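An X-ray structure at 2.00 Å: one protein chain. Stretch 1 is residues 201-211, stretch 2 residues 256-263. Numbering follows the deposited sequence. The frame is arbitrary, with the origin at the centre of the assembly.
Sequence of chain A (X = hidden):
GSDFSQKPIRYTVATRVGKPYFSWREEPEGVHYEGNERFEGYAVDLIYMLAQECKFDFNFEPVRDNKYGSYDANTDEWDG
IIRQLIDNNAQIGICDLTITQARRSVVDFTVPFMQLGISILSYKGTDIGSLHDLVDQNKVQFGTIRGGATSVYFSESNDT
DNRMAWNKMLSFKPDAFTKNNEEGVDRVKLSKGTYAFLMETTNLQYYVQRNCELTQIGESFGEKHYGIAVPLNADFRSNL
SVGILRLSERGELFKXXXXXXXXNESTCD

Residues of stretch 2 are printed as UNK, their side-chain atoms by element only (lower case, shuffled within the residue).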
# COMPACT_ATOMS: atom_id res chain seq x y z
N THR A 201 -1.17 8.49 1.40
CA THR A 201 -1.28 9.67 0.55
C THR A 201 -1.05 9.37 -0.93
O THR A 201 -1.64 10.00 -1.80
CB THR A 201 -0.30 10.76 1.00
OG1 THR A 201 1.02 10.20 1.10
CG2 THR A 201 -0.71 11.32 2.35
N THR A 202 -0.19 8.39 -1.20
CA THR A 202 0.06 7.94 -2.56
C THR A 202 -1.22 7.46 -3.21
O THR A 202 -1.63 7.96 -4.26
CB THR A 202 1.10 6.81 -2.59
OG1 THR A 202 0.75 5.82 -1.62
CG2 THR A 202 2.48 7.35 -2.29
N ASN A 203 -1.86 6.48 -2.57
CA ASN A 203 -3.08 5.89 -3.09
C ASN A 203 -4.22 6.90 -3.10
O ASN A 203 -5.07 6.88 -3.99
CB ASN A 203 -3.47 4.67 -2.27
CG ASN A 203 -2.40 3.60 -2.28
OD1 ASN A 203 -1.72 3.40 -3.29
ND2 ASN A 203 -2.24 2.90 -1.16
N LEU A 204 -4.24 7.78 -2.10
CA LEU A 204 -5.26 8.81 -2.01
C LEU A 204 -5.17 9.75 -3.20
O LEU A 204 -6.19 10.09 -3.81
CB LEU A 204 -5.12 9.60 -0.70
CG LEU A 204 -6.30 10.50 -0.34
CD1 LEU A 204 -6.43 10.62 1.17
CD2 LEU A 204 -6.17 11.88 -0.96
N GLN A 205 -3.95 10.16 -3.53
CA GLN A 205 -3.73 11.04 -4.67
C GLN A 205 -4.22 10.39 -5.96
O GLN A 205 -4.88 11.04 -6.78
CB GLN A 205 -2.24 11.38 -4.81
CG GLN A 205 -1.93 12.35 -5.95
CD GLN A 205 -0.44 12.46 -6.24
OE1 GLN A 205 0.37 11.70 -5.72
NE2 GLN A 205 -0.08 13.42 -7.09
N TYR A 206 -3.90 9.11 -6.12
CA TYR A 206 -4.29 8.38 -7.32
C TYR A 206 -5.79 8.38 -7.53
O TYR A 206 -6.27 8.61 -8.64
CB TYR A 206 -3.79 6.94 -7.25
CG TYR A 206 -4.27 6.09 -8.41
CD1 TYR A 206 -3.60 6.11 -9.63
CD2 TYR A 206 -5.39 5.29 -8.29
CE1 TYR A 206 -4.04 5.35 -10.69
CE2 TYR A 206 -5.83 4.52 -9.35
CZ TYR A 206 -5.15 4.55 -10.55
OH TYR A 206 -5.59 3.79 -11.60
N TYR A 207 -6.54 8.13 -6.46
CA TYR A 207 -7.99 7.98 -6.56
C TYR A 207 -8.73 9.32 -6.56
O TYR A 207 -9.75 9.46 -7.23
CB TYR A 207 -8.51 7.10 -5.42
CG TYR A 207 -8.32 5.62 -5.67
CD1 TYR A 207 -9.14 4.94 -6.56
CD2 TYR A 207 -7.32 4.91 -5.03
CE1 TYR A 207 -8.98 3.59 -6.80
CE2 TYR A 207 -7.14 3.56 -5.26
CZ TYR A 207 -7.98 2.90 -6.15
OH TYR A 207 -7.81 1.56 -6.38
N VAL A 208 -8.21 10.30 -5.82
CA VAL A 208 -8.89 11.59 -5.71
C VAL A 208 -8.82 12.33 -7.05
O VAL A 208 -9.71 13.11 -7.39
CB VAL A 208 -8.29 12.46 -4.58
CG1 VAL A 208 -6.98 13.10 -5.01
CG2 VAL A 208 -9.29 13.52 -4.15
N GLN A 209 -7.76 12.07 -7.81
CA GLN A 209 -7.58 12.69 -9.12
C GLN A 209 -8.51 12.09 -10.17
O GLN A 209 -8.78 12.71 -11.20
CB GLN A 209 -6.13 12.54 -9.57
CG GLN A 209 -5.16 13.43 -8.81
CD GLN A 209 -3.69 13.21 -9.19
OE1 GLN A 209 -2.82 13.99 -8.79
NE2 GLN A 209 -3.41 12.16 -9.97
N ARG A 210 -9.00 10.88 -9.92
CA ARG A 210 -9.84 10.15 -10.87
C ARG A 210 -11.31 10.08 -10.43
O ARG A 210 -12.13 9.43 -11.08
CB ARG A 210 -9.29 8.73 -11.07
CG ARG A 210 -7.98 8.71 -11.84
CD ARG A 210 -7.24 7.40 -11.68
NE ARG A 210 -6.01 7.38 -12.47
CZ ARG A 210 -4.91 8.06 -12.15
NH1 ARG A 210 -4.87 8.82 -11.06
NH2 ARG A 210 -3.84 7.99 -12.93
N ASN A 211 -11.63 10.77 -9.34
CA ASN A 211 -12.99 10.80 -8.81
C ASN A 211 -13.31 12.18 -8.24
O ASN A 211 -12.93 12.51 -7.12
CB ASN A 211 -13.18 9.73 -7.73
CG ASN A 211 -13.03 8.32 -8.28
OD1 ASN A 211 -14.01 7.70 -8.70
ND2 ASN A 211 -11.80 7.82 -8.29
N UNK A 256 9.03 8.04 -12.93
CA UNK A 256 8.16 6.87 -12.82
C UNK A 256 6.95 7.16 -11.94
O UNK A 256 5.85 6.70 -12.23
c UNK A 256 9.01 3.31 -11.43
c UNK A 256 7.71 3.88 -13.50
c UNK A 256 8.94 5.68 -12.25
c UNK A 256 8.16 4.37 -12.13
N UNK A 257 7.16 7.93 -10.88
CA UNK A 257 6.06 8.30 -9.99
C UNK A 257 5.07 9.20 -10.72
O UNK A 257 3.86 9.01 -10.63
n UNK A 257 6.43 9.76 -3.54
n UNK A 257 5.02 9.87 -5.36
c UNK A 257 6.59 9.01 -8.74
n UNK A 257 4.20 10.18 -3.23
c UNK A 257 5.22 9.93 -4.05
c UNK A 257 6.07 9.61 -6.34
c UNK A 257 5.50 9.36 -7.74
N UNK A 258 5.60 10.17 -11.47
CA UNK A 258 4.75 11.08 -12.23
C UNK A 258 3.94 10.34 -13.29
O UNK A 258 2.76 10.62 -13.49
n UNK A 258 7.38 13.65 -12.20
c UNK A 258 6.21 13.12 -11.87
o UNK A 258 5.63 13.38 -10.81
c UNK A 258 5.59 12.17 -12.89
N UNK A 259 4.57 9.38 -13.96
CA UNK A 259 3.92 8.61 -15.01
C UNK A 259 2.62 7.96 -14.54
O UNK A 259 1.63 7.95 -15.27
c UNK A 259 4.49 4.49 -17.91
c UNK A 259 5.19 5.50 -17.01
n UNK A 259 5.41 3.41 -18.37
c UNK A 259 4.87 7.53 -15.55
c UNK A 259 4.22 6.57 -16.54
N UNK A 260 2.63 7.42 -13.33
CA UNK A 260 1.50 6.63 -12.83
C UNK A 260 0.59 7.37 -11.86
O UNK A 260 -0.51 6.91 -11.58
c UNK A 260 2.02 5.35 -12.17
c UNK A 260 0.65 3.32 -14.38
c UNK A 260 2.67 4.41 -13.14
c UNK A 260 0.35 2.40 -15.37
n UNK A 260 4.20 3.26 -14.31
c UNK A 260 2.99 2.86 -14.79
c UNK A 260 1.36 1.72 -16.06
c UNK A 260 4.00 4.20 -13.32
c UNK A 260 2.00 3.56 -14.08
c UNK A 260 2.68 1.93 -15.78
N UNK A 261 1.03 8.52 -11.36
CA UNK A 261 0.27 9.26 -10.35
C UNK A 261 -0.14 10.68 -10.75
O UNK A 261 -0.85 11.35 -10.01
c UNK A 261 2.17 7.12 -8.59
c UNK A 261 2.25 5.92 -7.91
c UNK A 261 0.23 7.71 -7.34
c UNK A 261 0.30 6.51 -6.66
c UNK A 261 1.16 8.03 -8.31
c UNK A 261 1.07 9.34 -9.04
c UNK A 261 1.31 5.61 -6.94
N UNK A 262 0.29 11.15 -11.92
CA UNK A 262 -0.09 12.49 -12.36
C UNK A 262 -1.56 12.54 -12.76
O UNK A 262 -2.19 11.50 -13.00
c UNK A 262 0.77 12.97 -13.53
o UNK A 262 -0.57 12.72 -15.49
n UNK A 262 1.18 11.33 -15.28
c UNK A 262 0.40 12.32 -14.85
N UNK A 263 -2.11 13.75 -12.84
CA UNK A 263 -3.51 13.94 -13.21
C UNK A 263 -3.74 13.57 -14.67
O UNK A 263 -3.20 14.20 -15.58
o UNK A 263 -5.30 15.59 -13.28
c UNK A 263 -3.93 15.39 -12.97
O HOH W 1 2.84 11.76 -6.56

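Position 256 carries four side-chain carbons, forked at the second, and lies out of reach of stretch 1. That branching is leucine: Leu256 is buried, but against other parts of the chain.

Position 257 has three carbons, a nitrogen, and then a carbon bearing two more nitrogens, one of them 3.4 Å from Thr202 CG2. This is arginine. The chain of Arg257 leaves its CA sideways, yet its extended t, t, t course brings the guanidinium, through NH2, to Thr202. A water joins the stretches here, donating to Gln205 OE1 at 2.6 Å and accepting from Arg257 NE at 3.1 Å.

Position 258 shows two carbons, the second holding one oxygen and one nitrogen, and makes no contact with stretch 1. This is an amide on a short stem, Asn258.

Position 259 is four carbons in a row ending in nitrogen, fully extended and out of reach. Lys259 is exposed.

Position 260 has one carbon followed by fused five- and six-membered rings of eight carbons and one nitrogen. Its backbone does the touching, O lying 3.7 Å from Tyr206 CD1, at the edge of the tyrosine ring. The rings can only be tryptophan, and the indole of Trp260 stays 6.2 Å or more from stretch 1.

Position 261 has one carbon and a six-carbon ring with no further atom. One ring carbon is 3.4 Å from Thr202 O, so the ring edge meets the backbone, and another packs 4.1 Å from Tyr206 CB. This is phenylalanine, the two carbons being CE2 and CD2. Phe261 gives up more surface to the contact than any other residue.

Position 262 again has two carbons, the second with one oxygen and one nitrogen; its CB points away from stretch 1. In Asn262, ND2 turns back to donate to Asn258 O in a very short 2.5 Å hydrogen bond, just where the chain leaves helical geometry.

Position 263 has one carbon and one oxygen, its CB 4.4 Å from Gln209 CD: a serine. Ser263 is poorly ordered.

The contact joins a buried ring to a well-aimed amide. Phe261 lies along the first helix beside Thr202 and Tyr206, and where the second helix ends, its carbonyl accepts from Gln209: NE2 to O is 2.7 Å, with an angle of 154°, the sole direct hydrogen bond assigned between the stretches. Gln205 NE2 donates to Gln209 OE1 at 3.3 Å, so the same amide is held from both ends. The design rule is economical: bury an aromatic, then tie down its carbonyl with a side chain already braced by its neighbour.

Stretch 2 (256-263) LRNKWFNS
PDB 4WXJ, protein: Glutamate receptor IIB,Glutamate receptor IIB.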